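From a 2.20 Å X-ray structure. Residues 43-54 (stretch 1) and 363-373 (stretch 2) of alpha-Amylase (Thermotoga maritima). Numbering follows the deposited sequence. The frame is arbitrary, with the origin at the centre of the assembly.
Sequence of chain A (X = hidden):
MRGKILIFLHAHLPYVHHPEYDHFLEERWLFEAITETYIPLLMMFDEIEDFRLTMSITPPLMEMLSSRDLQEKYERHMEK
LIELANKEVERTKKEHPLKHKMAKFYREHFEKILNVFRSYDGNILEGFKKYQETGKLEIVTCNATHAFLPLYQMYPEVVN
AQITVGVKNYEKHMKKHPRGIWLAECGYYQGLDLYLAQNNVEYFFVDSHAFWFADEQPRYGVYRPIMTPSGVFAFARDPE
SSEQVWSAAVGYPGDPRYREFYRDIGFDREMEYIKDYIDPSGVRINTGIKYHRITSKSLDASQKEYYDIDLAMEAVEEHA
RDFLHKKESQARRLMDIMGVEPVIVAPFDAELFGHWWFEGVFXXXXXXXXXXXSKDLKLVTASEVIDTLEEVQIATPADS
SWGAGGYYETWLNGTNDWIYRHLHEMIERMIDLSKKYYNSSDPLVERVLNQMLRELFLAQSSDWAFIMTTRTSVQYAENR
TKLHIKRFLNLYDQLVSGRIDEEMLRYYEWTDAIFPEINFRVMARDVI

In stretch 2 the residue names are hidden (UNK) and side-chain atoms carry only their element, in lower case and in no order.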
# COMPACT_ATOMS: atom_id res chain seq x y z
N MET A 43 11.26 -15.50 38.61
CA MET A 43 10.50 -15.49 39.85
C MET A 43 10.04 -16.90 40.24
O MET A 43 10.17 -17.31 41.39
CB MET A 43 9.32 -14.53 39.72
CG MET A 43 9.69 -13.12 40.20
SD MET A 43 8.79 -11.76 39.41
CE MET A 43 7.22 -12.52 38.99
N MET A 44 9.53 -17.63 39.27
CA MET A 44 9.12 -18.99 39.47
C MET A 44 10.27 -19.95 39.86
O MET A 44 10.04 -20.87 40.63
CB MET A 44 8.39 -19.46 38.22
CG MET A 44 7.62 -20.77 38.35
SD MET A 44 8.57 -22.24 37.87
CE MET A 44 8.18 -22.40 36.13
N PHE A 45 11.48 -19.75 39.34
CA PHE A 45 12.61 -20.64 39.68
C PHE A 45 13.02 -20.40 41.11
O PHE A 45 13.41 -21.31 41.82
CB PHE A 45 13.85 -20.41 38.79
CG PHE A 45 13.64 -20.68 37.32
CD1 PHE A 45 14.56 -20.23 36.40
CD2 PHE A 45 12.52 -21.36 36.86
CE1 PHE A 45 14.37 -20.44 35.06
CE2 PHE A 45 12.33 -21.58 35.52
CZ PHE A 45 13.26 -21.12 34.62
N ASP A 46 12.97 -19.13 41.49
CA ASP A 46 13.27 -18.71 42.84
C ASP A 46 12.25 -19.28 43.84
O ASP A 46 12.65 -19.84 44.87
CB ASP A 46 13.30 -17.19 42.88
CG ASP A 46 13.81 -16.65 44.21
OD1 ASP A 46 12.99 -16.00 44.92
OD2 ASP A 46 15.00 -16.85 44.54
N GLU A 47 10.96 -19.16 43.53
CA GLU A 47 9.89 -19.53 44.45
C GLU A 47 9.70 -21.05 44.60
O GLU A 47 9.52 -21.55 45.73
CB GLU A 47 8.58 -18.85 44.05
CG GLU A 47 7.36 -19.19 44.92
CD GLU A 47 7.27 -18.36 46.23
OE1 GLU A 47 6.78 -18.89 47.26
OE2 GLU A 47 7.68 -17.17 46.22
N ILE A 48 9.73 -21.80 43.49
CA ILE A 48 9.56 -23.26 43.54
C ILE A 48 10.68 -23.91 44.37
O ILE A 48 11.79 -23.36 44.47
CB ILE A 48 9.44 -23.90 42.12
CG1 ILE A 48 8.61 -25.18 42.19
CG2 ILE A 48 10.82 -24.12 41.49
CD1 ILE A 48 8.30 -25.84 40.85
N GLU A 49 10.39 -25.07 44.97
CA GLU A 49 11.41 -25.76 45.78
C GLU A 49 12.43 -26.40 44.85
O GLU A 49 13.64 -26.26 45.04
CB GLU A 49 10.78 -26.81 46.72
CG GLU A 49 11.78 -27.70 47.55
CD GLU A 49 12.79 -26.90 48.42
OE1 GLU A 49 13.98 -27.31 48.51
OE2 GLU A 49 12.40 -25.86 49.02
N ASP A 50 11.93 -27.09 43.84
CA ASP A 50 12.80 -27.78 42.91
C ASP A 50 12.10 -27.89 41.57
O ASP A 50 10.88 -28.02 41.51
CB ASP A 50 13.11 -29.18 43.45
CG ASP A 50 14.36 -29.78 42.81
OD1 ASP A 50 15.39 -29.07 42.68
OD2 ASP A 50 14.32 -30.98 42.46
N PHE A 51 12.89 -27.85 40.50
CA PHE A 51 12.39 -28.04 39.14
C PHE A 51 13.53 -28.63 38.30
O PHE A 51 14.68 -28.62 38.72
CB PHE A 51 11.90 -26.68 38.56
CG PHE A 51 13.02 -25.74 38.18
CD1 PHE A 51 13.64 -24.93 39.15
CD2 PHE A 51 13.49 -25.69 36.87
CE1 PHE A 51 14.69 -24.09 38.81
CE2 PHE A 51 14.54 -24.86 36.51
CZ PHE A 51 15.14 -24.06 37.48
N ARG A 52 13.19 -29.17 37.14
CA ARG A 52 14.15 -29.44 36.06
C ARG A 52 13.57 -28.93 34.74
O ARG A 52 12.46 -29.28 34.36
CB ARG A 52 14.46 -30.94 35.91
CG ARG A 52 15.22 -31.60 37.04
CD ARG A 52 16.54 -30.93 37.31
NE ARG A 52 17.27 -31.72 38.29
CZ ARG A 52 17.22 -31.52 39.60
NH1 ARG A 52 17.91 -32.32 40.39
NH2 ARG A 52 16.50 -30.54 40.12
N LEU A 53 14.36 -28.12 34.03
CA LEU A 53 13.90 -27.49 32.80
C LEU A 53 15.06 -27.21 31.87
O LEU A 53 16.14 -26.78 32.31
CB LEU A 53 13.12 -26.20 33.11
CG LEU A 53 12.69 -25.27 31.97
CD1 LEU A 53 11.49 -25.84 31.25
CD2 LEU A 53 12.45 -23.80 32.43
N THR A 54 14.84 -27.49 30.60
CA THR A 54 15.74 -27.15 29.53
C THR A 54 15.18 -26.03 28.66
O THR A 54 14.00 -26.00 28.35
CB THR A 54 16.03 -28.39 28.65
OG1 THR A 54 16.20 -29.54 29.50
CG2 THR A 54 17.26 -28.19 27.79
N UNK A 363 0.84 -22.12 35.62
CA UNK A 363 0.68 -23.51 35.15
C UNK A 363 2.00 -24.32 35.20
O UNK A 363 2.05 -25.43 35.75
c UNK A 363 1.13 -25.52 32.54
c UNK A 363 0.00 -24.94 33.16
c UNK A 363 -0.10 -27.56 32.11
c UNK A 363 0.07 -23.55 33.74
c UNK A 363 -1.18 -25.69 33.23
c UNK A 363 1.08 -26.80 32.01
c UNK A 363 -1.24 -27.00 32.71
N UNK A 364 3.07 -23.75 34.64
CA UNK A 364 4.35 -24.39 34.68
C UNK A 364 4.80 -24.75 36.08
O UNK A 364 5.39 -25.83 36.31
c UNK A 364 6.61 -25.56 33.12
c UNK A 364 5.89 -24.30 32.70
c UNK A 364 4.75 -24.68 31.72
c UNK A 364 5.42 -23.57 33.95
N UNK A 365 4.51 -23.85 37.02
CA UNK A 365 4.97 -24.02 38.39
C UNK A 365 4.16 -25.11 39.08
O UNK A 365 4.71 -25.93 39.81
c UNK A 365 4.86 -22.71 39.17
c UNK A 365 5.47 -22.77 40.57
c UNK A 365 4.72 -21.83 41.48
n UNK A 365 4.65 -20.75 43.65
c UNK A 365 5.46 -21.63 42.79
N UNK A 366 2.87 -25.13 38.83
CA UNK A 366 2.02 -26.11 39.44
C UNK A 366 2.28 -27.48 38.87
O UNK A 366 2.24 -28.46 39.60
c UNK A 366 0.53 -25.71 39.36
c UNK A 366 0.24 -27.18 42.96
n UNK A 366 -0.60 -28.14 43.33
c UNK A 366 0.58 -24.98 41.86
c UNK A 366 0.18 -24.61 40.38
n UNK A 366 -0.23 -26.10 42.34
n UNK A 366 1.54 -27.30 43.23
N UNK A 367 2.56 -27.54 37.57
CA UNK A 367 2.86 -28.81 36.92
C UNK A 367 4.16 -29.37 37.43
O UNK A 367 4.26 -30.56 37.65
c UNK A 367 4.75 -31.34 33.40
c UNK A 367 4.45 -30.15 34.10
c UNK A 367 2.88 -28.68 35.40
c UNK A 367 3.19 -29.95 34.68
c UNK A 367 2.23 -30.94 34.54
c UNK A 367 2.51 -32.14 33.85
c UNK A 367 3.78 -32.35 33.28
N UNK A 368 5.16 -28.52 37.65
CA UNK A 368 6.42 -28.99 38.20
C UNK A 368 6.22 -29.57 39.59
O UNK A 368 6.70 -30.67 39.88
c UNK A 368 8.34 -28.08 34.53
c UNK A 368 7.49 -27.90 38.23
c UNK A 368 9.19 -26.98 34.39
c UNK A 368 8.07 -27.57 36.87
c UNK A 368 9.47 -26.18 35.48
c UNK A 368 7.80 -28.37 35.76
c UNK A 368 8.91 -26.47 36.71
N UNK A 369 5.50 -28.85 40.44
CA UNK A 369 5.28 -29.27 41.82
C UNK A 369 4.53 -30.60 41.88
O UNK A 369 4.83 -31.45 42.71
o UNK A 369 5.48 -24.97 44.18
c UNK A 369 5.46 -26.95 42.85
o UNK A 369 3.49 -25.62 43.43
c UNK A 369 4.59 -28.18 42.65
c UNK A 369 4.75 -25.77 43.53
N UNK A 370 3.56 -30.76 40.99
CA UNK A 370 2.80 -31.99 40.86
C UNK A 370 3.67 -33.14 40.38
O UNK A 370 3.57 -34.24 40.93
c UNK A 370 0.22 -31.53 40.43
c UNK A 370 1.64 -31.78 39.90
c UNK A 370 0.13 -31.18 41.92
c UNK A 370 -0.42 -30.48 39.56
N UNK A 371 4.51 -32.90 39.36
CA UNK A 371 5.43 -33.94 38.87
C UNK A 371 6.40 -34.31 39.97
O UNK A 371 6.68 -35.49 40.16
c UNK A 371 5.23 -33.65 36.36
c UNK A 371 6.17 -33.55 37.56
c UNK A 371 7.35 -34.47 37.32
N UNK A 372 6.88 -33.32 40.69
CA UNK A 372 7.73 -33.56 41.84
C UNK A 372 7.09 -34.55 42.86
O UNK A 372 7.77 -35.46 43.34
n UNK A 372 10.06 -32.19 41.05
o UNK A 372 9.38 -30.26 42.03
c UNK A 372 9.24 -31.49 41.84
c UNK A 372 8.09 -32.25 42.53
N UNK A 373 5.81 -34.38 43.18
CA UNK A 373 5.11 -35.30 44.07
C UNK A 373 4.78 -36.63 43.45
O UNK A 373 4.79 -37.64 44.15
c UNK A 373 4.10 -33.55 45.67
o UNK A 373 6.35 -32.93 46.24
o UNK A 373 5.53 -34.74 47.21
c UNK A 373 3.83 -34.68 44.66
c UNK A 373 5.42 -33.75 46.43
O HOH W 1 6.40 -22.08 46.28

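Position 363 carries seven carbons, one followed by a ring of six, and its side chain makes no contact with stretch 1. One carbon and a six-carbon ring with no oxygen make Phe363, a buried residue whose bulk fills space away from this contact.

Position 364 has four carbons, forked at the second. Its CB lies 3.7 Å from Met44 CE. The fork identifies Leu364, an apolar residue suited to a buried place beside a methionine methyl.

At 365 four carbons run in a row and end in nitrogen, and the chain touches Met44, Glu47 and Ile48; this is Lys365. Met44 CG packs 3.5 Å from Lys365 CB, while Lys365 NZ comes within 3.4 Å of Glu47 CG. The extended chain, t at all four chi angles, serves two environments: its methylenes join the apolar packing and its ammonium reaches the partly open margin. Lys365 NZ and Glu47 OE1 stand 4.6 Å apart, beyond a salt bridge, but water 1 spans them with weak bonds, its oxygen accepting from Lys365 NZ at 3.4 Å and donating to Glu47 OE1 at 3.4 Å.

Position 366 shows three carbons, a nitrogen, then a carbon bearing two more nitrogens: the guanidinium of Arg366. Its CA-to-CB bond points away from stretch 1, and part of the guanidinium is used within the helix, as the next turn will reveal, the rest elsewhere in the structure.

Position 367, again one carbon and a six-carbon ring, does not contact stretch 1. It is Phe367, whose apolar ring suits its buried site.

Position 368 repeats that pattern, but here the ring drives into stretch 1, among Met44, Ile48, Phe51 and Leu53. It is Phe368. Ile48 CD1 lies 3.4 Å from Phe368 CB, and Phe51 CB 3.5 Å from Phe368 CD2; Leu53 CD1 sits at the ring edge, 4.1 Å from Phe368 CZ. A flat, wholly apolar ring suits such a pocket.

Position 369 has three carbons, the third carrying two oxygens, and touches Ile48: Glu369. Glu369 CG lies 3.6 Å from Ile48 CD1, so the aliphatic part packs while the carboxylate forms a salt bridge, Glu369 OE1 to Arg366 NH2 at 2.6 Å.

Position 370, four carbons forked at the second, is Leu370, partly exposed, and 371, one carbon carrying two, is Val371, apolar as its buried site requires; both lie out of reach of stretch 1.

Position 372 has two carbons, the second bearing one oxygen and one nitrogen, and lies by Asp50, hence Asn372. Its CA-to-CB bond points toward stretch 1, and a short polar side chain suits this partly exposed end of the contact.

Position 373, three carbons with two terminal oxygens, is Glu373, a charged residue that is exposed and out of reach.

The contact follows one helical stripe, 364, 365, 368, 369 and 372. Helix 43-47 runs at 29° to helix 363-373 and supplies Met44 and Glu47; the chain beyond it carries Ile48, Phe51 and Leu53 to Phe368. Phe368 has the largest share, 99 Å², of the 509 Å² buried, and apolar side chains gather round it, with polar groups toward the margins.

Stretch 2 (363-373) FLKRFFELVNE
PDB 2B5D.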